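Side-chain contacts in hypothetical bacterial 6-phosphogluconolactonase (Bacteroides fragilis, PDB 3SCY), which is a seven-bladed beta-propeller protein that probably hydrolyses 6-phosphogluconolactone to 6-phosphogluconate: residues Thr20-Ser23 with Gly24-Gly28; Thr163-Gly166 with Lys167-Leu170; Val322-Asp326 with Thr327-Gln331. All coordinates share one frame; numbering follows the deposited sequence. Where two conformers were deposited one is given.

Interaction 1 (Thr20-Ser23 with Gly24-Gly28)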
ATOM      1  N   THR A  20       1.540 -11.369   5.048  1.00 19.03           N
ATOM      2  CA  THR A  20       1.799 -12.523   4.185  1.00 18.85           C
ATOM      3  C   THR A  20       0.544 -13.173   3.655  1.00 22.89           C
ATOM      4  O   THR A  20      -0.561 -12.843   4.074  1.00 22.29           O
ATOM      5  CB  THR A  20       2.501 -13.618   5.036  1.00 22.88           C
ATOM      6  OG1 THR A  20       1.568 -14.160   5.993  1.00 22.80           O
ATOM      7  CG2 THR A  20       3.781 -13.124   5.742  1.00 23.36           C
ATOM      8  N   TYR A  21       0.729 -14.147   2.755  1.00 20.65           N
ATOM      9  CA  TYR A  21      -0.333 -15.084   2.393  1.00 21.12           C
ATOM     10  C   TYR A  21      -0.083 -16.327   3.227  1.00 25.25           C
ATOM     11  O   TYR A  21       1.072 -16.722   3.422  1.00 24.90           O
ATOM     12  CB  TYR A  21      -0.354 -15.384   0.902  1.00 21.91           C
ATOM     13  CG  TYR A  21      -0.975 -14.262   0.104  1.00 21.17           C
ATOM     14  CD1 TYR A  21      -2.327 -13.961   0.223  1.00 21.84           C
ATOM     15  CD2 TYR A  21      -0.204 -13.475  -0.742  1.00 22.08           C
ATOM     16  CE1 TYR A  21      -2.907 -12.936  -0.520  1.00 22.24           C
ATOM     17  CE2 TYR A  21      -0.774 -12.457  -1.501  1.00 22.47           C
ATOM     18  CZ  TYR A  21      -2.121 -12.173  -1.368  1.00 22.53           C
ATOM     19  OH  TYR A  21      -2.666 -11.139  -2.100  1.00 24.66           O
ATOM     20  N   THR A  22      -1.153 -16.923   3.770  1.00 23.88           N
ATOM     21  CA  THR A  22      -1.007 -18.046   4.686  1.00 24.30           C
ATOM     22  C   THR A  22      -1.371 -19.413   4.058  1.00 31.36           C
ATOM     23  O   THR A  22      -1.573 -20.356   4.819  1.00 32.76           O
ATOM     24  CB  THR A  22      -1.839 -17.775   5.949  1.00 26.48           C
ATOM     25  OG1 THR A  22      -3.190 -17.459   5.589  1.00 25.82           O
ATOM     26  CG2 THR A  22      -1.270 -16.631   6.771  1.00 25.04           C
ATOM     27  N   SER A  23      -1.381 -19.536   2.699  1.00 30.51           N
ATOM     28  CA  SER A  23      -1.658 -20.814   1.995  1.00 33.36           C
ATOM     29  C   SER A  23      -0.540 -21.829   2.222  1.00 41.69           C
ATOM     30  O   SER A  23      -0.749 -23.022   1.997  1.00 45.36           O
ATOM     31  CB  SER A  23      -1.852 -20.603   0.494  1.00 36.13           C
ATOM     32  OG  SER A  23      -0.873 -19.740  -0.066  1.00 44.17           O
ATOM     33  N   GLY A  24       0.630 -21.353   2.641  1.00 36.53           N
ATOM     34  CA  GLY A  24       1.786 -22.194   2.930  1.00 37.37           C
ATOM     35  C   GLY A  24       2.032 -22.317   4.419  1.00 40.23           C
ATOM     36  O   GLY A  24       1.095 -22.565   5.181  1.00 42.04           O
ATOM     37  N   ASN A  25       3.286 -22.087   4.845  1.00 35.77           N
ATOM     38  CA  ASN A  25       3.747 -22.221   6.232  1.00 35.43           C
ATOM     39  C   ASN A  25       3.629 -20.939   7.056  1.00 34.46           C
ATOM     40  O   ASN A  25       3.913 -20.983   8.254  1.00 35.35           O
ATOM     41  CB  ASN A  25       5.205 -22.691   6.272  1.00 42.17           C
ATOM     42  CG  ASN A  25       5.421 -24.126   5.870  1.00 73.56           C
ATOM     43  OD1 ASN A  25       4.615 -25.020   6.167  1.00 68.02           O
ATOM     44  ND2 ASN A  25       6.546 -24.381   5.218  1.00 69.91           N
ATOM     45  N   SER A  26       3.245 -19.800   6.441  1.00 28.34           N
ATOM     46  CA  SER A  26       3.139 -18.563   7.221  1.00 26.67           C
ATOM     47  C   SER A  26       2.011 -18.612   8.246  1.00 28.35           C
ATOM     48  O   SER A  26       0.920 -19.079   7.916  1.00 29.78           O
ATOM     49  CB  SER A  26       2.888 -17.373   6.306  1.00 27.90           C
ATOM     50  OG  SER A  26       2.602 -16.223   7.082  1.00 27.69           O
ATOM     51  N   LYS A  27       2.263 -18.111   9.473  1.00 26.43           N
ATOM     52  CA  LYS A  27       1.244 -18.043  10.523  0.50 26.60           C
ATOM     53  C   LYS A  27       0.331 -16.837  10.308  1.00 27.36           C
ATOM     54  O   LYS A  27      -0.813 -16.835  10.753  1.00 26.86           O
ATOM     55  CB  LYS A  27       1.869 -17.952  11.927  0.50 30.02           C
ATOM     56  CG  LYS A  27       2.491 -19.243  12.441  0.50 44.53           C
ATOM     57  CD  LYS A  27       3.217 -18.990  13.752  0.50 49.95           C
ATOM     58  CE  LYS A  27       3.927 -20.209  14.279  0.50 56.58           C
ATOM     59  NZ  LYS A  27       2.992 -21.164  14.928  0.50 64.54           N
ATOM     60  N   GLY A  28       0.860 -15.809   9.649  1.00 24.77           N
ATOM     61  CA  GLY A  28       0.101 -14.594   9.397  1.00 24.44           C
ATOM     62  C   GLY A  28       0.958 -13.355   9.393  1.00 23.74           C
ATOM     63  O   GLY A  28       1.520 -12.990   8.360  1.00 24.00           O
TER
HETATM   64  O   HOH W   1       2.248 -19.145   3.607  1.00 25.39           O
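T20, S26 and G28 are joined by a directed relay of hydroxyl bonds across the mouth of the loop. S26 OG donates to T20 OG1 at 2.6 Å, and T20 OG1 donates onward to G28 O, also at 2.6 Å. This second bond lies in the carbonyl plane, on a lone pair, with a C=O...donor angle of 129°. T20 OG1 therefore gives one bond and takes one, which fixes the rotation of its hydroxyl. S26 reaches it because its OG stands opposite the backbone N (chi1 172°). G28 N adds a weak bond to S26 OG, 3.1 Å long.

A water supplies the second polar group. It donates to Y21 O at 2.7 Å and accepts from G24 N at 2.9 Å and from S26 N at 3.1 Å, so one molecule satisfies three backbone groups on the two arms.

Van der Waals packing is made by the methyl of T22, whose CG2 lies 3.6 Å from G28 CA and also rests on S26 O; its hydroxyl, T22 OG1, is hydrogen-bonded to N51 N. G28 adopts backbone angles (phi 147°) that are accessible mainly to glycine.

The whole forms the connection between antiparallel strands 13-20 and 28-35 in the propeller blade that C-terminal strand 354-360 completes.

Interaction 2 (Thr163-Gly166 with Lys167-Leu170)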
ATOM      1  N   THR A 163      -6.481  12.023   0.611  1.00 18.95           N
ATOM      2  CA  THR A 163      -5.643  13.045  -0.006  1.00 19.11           C
ATOM      3  C   THR A 163      -4.847  13.820   1.070  1.00 21.57           C
ATOM      4  O   THR A 163      -5.280  13.897   2.226  1.00 21.60           O
ATOM      5  CB  THR A 163      -6.459  13.958  -0.932  1.00 21.92           C
ATOM      6  OG1 THR A 163      -7.567  14.438  -0.187  1.00 20.89           O
ATOM      7  CG2 THR A 163      -6.960  13.207  -2.178  1.00 22.38           C
ATOM      8  N   PRO A 164      -3.720  14.465   0.695  1.00 22.23           N
ATOM      9  CA  PRO A 164      -2.894  15.158   1.711  1.00 22.58           C
ATOM     10  C   PRO A 164      -3.569  16.341   2.390  1.00 26.55           C
ATOM     11  O   PRO A 164      -3.055  16.843   3.396  1.00 27.18           O
ATOM     12  CB  PRO A 164      -1.677  15.648   0.921  1.00 24.62           C
ATOM     13  CG  PRO A 164      -1.663  14.854  -0.305  1.00 27.54           C
ATOM     14  CD  PRO A 164      -3.051  14.461  -0.628  1.00 23.85           C
ATOM     15  N   ASP A 165      -4.692  16.814   1.823  1.00 21.96           N
ATOM     16  CA  ASP A 165      -5.447  17.933   2.387  1.00 22.04           C
ATOM     17  C   ASP A 165      -6.598  17.425   3.286  1.00 25.27           C
ATOM     18  O   ASP A 165      -7.382  18.229   3.786  1.00 25.50           O
ATOM     19  CB  ASP A 165      -5.976  18.825   1.261  1.00 24.45           C
ATOM     20  CG  ASP A 165      -6.724  18.066   0.190  1.00 27.88           C
ATOM     21  OD1 ASP A 165      -7.236  16.959   0.494  1.00 23.01           O
ATOM     22  OD2 ASP A 165      -6.761  18.551  -0.951  1.00 31.24           O
ATOM     23  N   GLY A 166      -6.683  16.107   3.475  1.00 22.56           N
ATOM     24  CA  GLY A 166      -7.672  15.440   4.338  1.00 22.18           C
ATOM     25  C   GLY A 166      -9.113  15.520   3.860  1.00 24.38           C
ATOM     26  O   GLY A 166     -10.032  15.176   4.609  1.00 23.91           O
ATOM     27  N   LYS A 167      -9.322  15.967   2.622  1.00 20.68           N
ATOM     28  CA  LYS A 167     -10.675  16.252   2.121  1.00 20.66           C
ATOM     29  C   LYS A 167     -11.300  15.165   1.252  1.00 23.10           C
ATOM     30  O   LYS A 167     -12.535  15.132   1.136  1.00 24.75           O
ATOM     31  CB  LYS A 167     -10.660  17.554   1.318  1.00 22.45           C
ATOM     32  CG  LYS A 167     -10.241  18.764   2.148  1.00 23.87           C
ATOM     33  CD  LYS A 167     -10.171  20.039   1.312  1.00 34.45           C
ATOM     34  CE  LYS A 167      -9.482  21.148   2.072  1.00 41.30           C
ATOM     35  NZ  LYS A 167      -9.294  22.356   1.227  1.00 51.84           N
ATOM     36  N   TYR A 168     -10.490  14.331   0.613  1.00 19.12           N
ATOM     37  CA  TYR A 168     -10.998  13.338  -0.328  1.00 19.55           C
ATOM     38  C   TYR A 168     -10.411  11.983  -0.126  1.00 21.78           C
ATOM     39  O   TYR A 168      -9.335  11.835   0.449  1.00 19.90           O
ATOM     40  CB  TYR A 168     -10.685  13.786  -1.779  1.00 20.30           C
ATOM     41  CG  TYR A 168     -11.119  15.211  -2.037  1.00 22.12           C
ATOM     42  CD1 TYR A 168     -12.466  15.533  -2.192  1.00 24.48           C
ATOM     43  CD2 TYR A 168     -10.203  16.258  -1.997  1.00 22.96           C
ATOM     44  CE1 TYR A 168     -12.875  16.846  -2.412  1.00 27.51           C
ATOM     45  CE2 TYR A 168     -10.604  17.579  -2.181  1.00 23.73           C
ATOM     46  CZ  TYR A 168     -11.941  17.868  -2.393  1.00 31.63           C
ATOM     47  OH  TYR A 168     -12.343  19.176  -2.540  1.00 33.17           O
ATOM     48  N   LEU A 169     -11.131  10.985  -0.622  1.00 18.67           N
ATOM     49  CA  LEU A 169     -10.648   9.616  -0.692  1.00 18.43           C
ATOM     50  C   LEU A 169     -10.617   9.236  -2.165  1.00 20.65           C
ATOM     51  O   LEU A 169     -11.630   9.398  -2.858  1.00 20.50           O
ATOM     52  CB  LEU A 169     -11.500   8.642   0.127  1.00 18.53           C
ATOM     53  CG  LEU A 169     -10.963   7.196   0.139  1.00 22.57           C
ATOM     54  CD1 LEU A 169     -10.999   6.601   1.503  1.00 23.39           C
ATOM     55  CD2 LEU A 169     -11.730   6.320  -0.850  1.00 24.36           C
ATOM     56  N   LEU A 170      -9.453   8.779  -2.651  1.00 17.92           N
ATOM     57  CA  LEU A 170      -9.273   8.334  -4.033  1.00 17.46           C
ATOM     58  C   LEU A 170      -9.127   6.833  -4.050  1.00 19.01           C
ATOM     59  O   LEU A 170      -8.354   6.280  -3.253  1.00 18.33           O
ATOM     60  CB  LEU A 170      -8.081   9.032  -4.686  1.00 17.79           C
ATOM     61  CG  LEU A 170      -8.142  10.568  -4.706  1.00 21.52           C
ATOM     62  CD1 LEU A 170      -6.931  11.132  -5.383  1.00 21.52           C
ATOM     63  CD2 LEU A 170      -9.379  11.086  -5.468  1.00 25.34           C
TER
HETATM   64  O   HOH W   2      -7.685  21.360  -0.832  1.00 51.14           O
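D165 OD1 is gripped by two donors, T163 OG1 at 2.6 Å and K167 N at 3.1 Å. They approach from opposite faces of the carboxylate plane: the hydroxyl comes on the syn side and somewhat out of plane, while the amide comes from above it, with an N-H...O angle of 161°. Its chi1 of 51° sets the D165 carboxyl group between its own backbone N and carbonyl carbon, folding it back over the turn where both donors meet it.

T163 OG1 in turn accepts from Y168 N at 3.0 Å, so this hydroxyl accepts one bond and donates another, the two partners lying roughly at right angles about OG1, and links the aspartate to the start of the strand. The T163 and Y168 backbones are joined as well, T163 N donating to Y168 O at 2.9 Å. The other carboxylate oxygen, D165 OD2, is held by Y240 OH and by a water 3.0 Å away, which accepts from K167 NZ at 2.8 Å; the two charged groups are thus bridged without direct contact.

Around the Y168 ring, T163 OG1 lies at the edge, whereas K167 CB sits over one face, offset toward the rim. The carboxylate of D165 approaches obliquely, its plane 67° from that of the ring. K181 makes a cation-pi contact with Y168. Farther along, T163 CG2 packs on L170 CD1 at 3.8 Å.

T163 to G166 form a type I beta turn, closed by G166 N to T163 O, and the D165 to K167 bond is that of an Asx turn. G166 takes up a positive phi, a conformation easy for glycine, as the turn ends. The Thr-Pro-Asp-Gly-Lys sequence recurs with variations in other blades, and here joins strands 157-162 and 168-173 of a propeller blade.

Interaction 3 (Val322-Asp326 with Thr327-Gln331)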
ATOM      1  N   VAL A 322      12.543  -4.997   0.037  1.00 17.87           N
ATOM      2  CA  VAL A 322      11.649  -5.616  -0.941  1.00 16.88           C
ATOM      3  C   VAL A 322      11.100  -6.959  -0.465  1.00 20.26           C
ATOM      4  O   VAL A 322      11.870  -7.891  -0.247  1.00 19.72           O
ATOM      5  CB  VAL A 322      12.341  -5.817  -2.309  1.00 19.69           C
ATOM      6  CG1 VAL A 322      11.360  -6.377  -3.337  1.00 19.33           C
ATOM      7  CG2 VAL A 322      12.953  -4.511  -2.805  1.00 18.75           C
ATOM      8  N   ALA A 323       9.771  -7.064  -0.344  1.00 17.70           N
ATOM      9  CA  ALA A 323       9.134  -8.335  -0.014  1.00 17.01           C
ATOM     10  C   ALA A 323       9.042  -9.159  -1.293  1.00 19.38           C
ATOM     11  O   ALA A 323       8.417  -8.715  -2.263  1.00 18.92           O
ATOM     12  CB  ALA A 323       7.745  -8.083   0.563  1.00 17.24           C
ATOM     13  N   CYS A 324       9.676 -10.340  -1.316  1.00 19.18           N
ATOM     14  CA  CYS A 324       9.666 -11.193  -2.509  1.00 19.99           C
ATOM     15  C   CYS A 324       8.829 -12.409  -2.168  1.00 23.05           C
ATOM     16  O   CYS A 324       9.300 -13.309  -1.471  1.00 23.15           O
ATOM     17  CB  CYS A 324      11.085 -11.560  -2.922  1.00 21.18           C
ATOM     18  SG  CYS A 324      12.138 -10.136  -3.277  1.00 23.99           S
ATOM     19  N   ARG A 325       7.570 -12.401  -2.601  1.00 20.54           N
ATOM     20  CA  ARG A 325       6.601 -13.426  -2.241  1.00 20.59           C
ATOM     21  C   ARG A 325       7.072 -14.826  -2.620  1.00 24.75           C
ATOM     22  O   ARG A 325       6.917 -15.742  -1.813  1.00 25.55           O
ATOM     23  CB  ARG A 325       5.264 -13.151  -2.912  1.00 20.27           C
ATOM     24  CG  ARG A 325       4.122 -14.075  -2.431  1.00 21.83           C
ATOM     25  CD  ARG A 325       2.956 -14.045  -3.390  1.00 22.73           C
ATOM     26  NE  ARG A 325       3.256 -14.714  -4.654  1.00 26.38           N
ATOM     27  CZ  ARG A 325       2.412 -14.846  -5.672  1.00 34.38           C
ATOM     28  NH1 ARG A 325       1.180 -14.359  -5.592  1.00 33.93           N
ATOM     29  NH2 ARG A 325       2.798 -15.461  -6.783  1.00 31.98           N
ATOM     30  N   ASP A 326       7.614 -14.993  -3.840  1.00 22.33           N
ATOM     31  CA  ASP A 326       7.945 -16.326  -4.304  1.00 23.18           C
ATOM     32  C   ASP A 326       9.311 -16.839  -3.850  1.00 29.86           C
ATOM     33  O   ASP A 326       9.533 -18.053  -3.863  1.00 32.23           O
ATOM     34  CB  ASP A 326       7.801 -16.388  -5.820  1.00 25.24           C
ATOM     35  CG  ASP A 326       6.362 -16.198  -6.292  1.00 29.85           C
ATOM     36  OD1 ASP A 326       5.437 -16.277  -5.451  1.00 32.60           O
ATOM     37  OD2 ASP A 326       6.157 -16.020  -7.499  1.00 38.78           O
ATOM     38  N   THR A 327      10.205 -15.946  -3.412  1.00 25.79           N
ATOM     39  CA  THR A 327      11.535 -16.343  -2.934  1.00 26.70           C
ATOM     40  C   THR A 327      11.491 -16.474  -1.401  1.00 28.51           C
ATOM     41  O   THR A 327      12.463 -16.893  -0.773  1.00 30.64           O
ATOM     42  CB  THR A 327      12.580 -15.326  -3.430  1.00 31.53           C
ATOM     43  OG1 THR A 327      12.427 -15.209  -4.847  1.00 33.37           O
ATOM     44  CG2 THR A 327      14.017 -15.775  -3.147  1.00 30.58           C
ATOM     45  N   ASN A 328      10.358 -16.098  -0.793  1.00 24.03           N
ATOM     46  CA  ASN A 328      10.135 -16.182   0.648  1.00 24.57           C
ATOM     47  C   ASN A 328      11.208 -15.419   1.420  1.00 26.98           C
ATOM     48  O   ASN A 328      11.774 -15.932   2.394  1.00 29.42           O
ATOM     49  CB  ASN A 328      10.062 -17.666   1.109  1.00 26.07           C
ATOM     50  CG  ASN A 328       8.927 -18.408   0.461  1.00 45.48           C
ATOM     51  OD1 ASN A 328       7.811 -17.882   0.322  1.00 28.67           O
ATOM     52  ND2 ASN A 328       9.219 -19.604  -0.033  1.00 39.62           N
ATOM     53  N   VAL A 329      11.488 -14.181   0.973  1.00 23.64           N
ATOM     54  CA  VAL A 329      12.508 -13.324   1.598  0.50 21.97           C
ATOM     55  C   VAL A 329      12.131 -11.863   1.521  1.00 24.89           C
ATOM     56  O   VAL A 329      11.374 -11.459   0.640  1.00 22.85           O
ATOM     57  CB  VAL A 329      13.946 -13.474   0.983  0.50 24.86           C
ATOM     58  CG1 VAL A 329      14.576 -14.838   1.275  0.50 25.57           C
ATOM     59  CG2 VAL A 329      13.972 -13.148  -0.511  0.50 23.74           C
ATOM     60  N   ILE A 330      12.715 -11.070   2.425  1.00 21.76           N
ATOM     61  CA  ILE A 330      12.671  -9.618   2.414  1.00 19.35           C
ATOM     62  C   ILE A 330      14.103  -9.225   2.085  1.00 23.10           C
ATOM     63  O   ILE A 330      14.995  -9.494   2.896  1.00 24.44           O
ATOM     64  CB  ILE A 330      12.152  -8.948   3.688  1.00 21.62           C
ATOM     65  CG1 ILE A 330      10.703  -9.327   3.906  1.00 21.07           C
ATOM     66  CG2 ILE A 330      12.304  -7.400   3.566  1.00 21.74           C
ATOM     67  CD1 ILE A 330      10.271  -9.205   5.425  1.00 25.96           C
ATOM     68  N   GLN A 331      14.359  -8.693   0.878  1.00 20.59           N
ATOM     69  CA  GLN A 331      15.706  -8.291   0.474  1.00 21.11           C
ATOM     70  C   GLN A 331      15.983  -6.877   0.921  1.00 23.76           C
ATOM     71  O   GLN A 331      15.100  -6.007   0.796  1.00 22.65           O
ATOM     72  CB  GLN A 331      15.824  -8.359  -1.026  1.00 22.35           C
ATOM     73  CG  GLN A 331      16.156  -9.694  -1.603  1.00 35.57           C
ATOM     74  CD  GLN A 331      16.381  -9.471  -3.076  1.00 34.58           C
ATOM     75  OE1 GLN A 331      15.513  -8.955  -3.772  1.00 25.08           O
ATOM     76  NE2 GLN A 331      17.570  -9.764  -3.556  1.00 34.70           N
TER
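C324 and Q331 lean together on one face of a beta hairpin, SG coming within 3.6 Å of OE1. A chi1 of -58° sets the sulfur opposite its carbonyl carbon, while Q331 runs out extended beyond CG so that the end of its amide arrives beside the sulfur; OE1 itself is bonded to G305 N. V322 and V329 lie on this same face, and T327 CB comes to 4.1 Å from C324 CB at the turn. A323 and I330 point to the opposite face, where the contact is looser: I330 CG1 is 4.3 Å from A323 CA.

The strands that set these orientations run antiparallel, the short axes 151° apart. V322 and Q331 form a hydrogen-bonded pair, with V322 N to Q331 O at 2.9 Å and Q331 N to V322 O at 2.8 Å. A323 and I330 are the non-hydrogen-bonded pair between it and C324 with V329, where C324 N reaches V329 O at 2.8 Å and 163°. The return bond, V329 N to C324 O, is weak at 3.4 Å. C324 is opposed by two residues, N328 and V329, the G1 beta bulge that follows the turn, with N328 at positive phi.

Within the turn, R325 holds D326 side-on: NE and NH2 both bind OD1, NE at 2.8 Å as a salt bridge.

N328 OD1 takes its bond from K353 N and T327 OG1 is bonded to I306 N, tying the turn to adjoining loops. The hairpin, strands 319-324 and 329-335, is the middle of a four-strand blade between strands 310-313 and 342-350, and I330 and A323 pack on strand 354-360 of the next blade.

How the interactions relate
The three contacts follow in series along the chain, each at a connection between neighbouring antiparallel strands of a different propeller blade. Interactions 1 and 3 lie on the same side of the chain's centre, their own centres 13 Å apart, and touch where Y21 CD2 meets R325 CD at 4.2 Å. This touch lies at the interface between the last blade and the first, whose strands 13-20 and 354-360 pair to close the ring. Interaction 2 lies across the centre, about 33 Å from interaction 1 and 32 Å from interaction 3, centre to centre. Interactions 1 and 3 join a blade's second and third strands; interaction 2 joins its first and second.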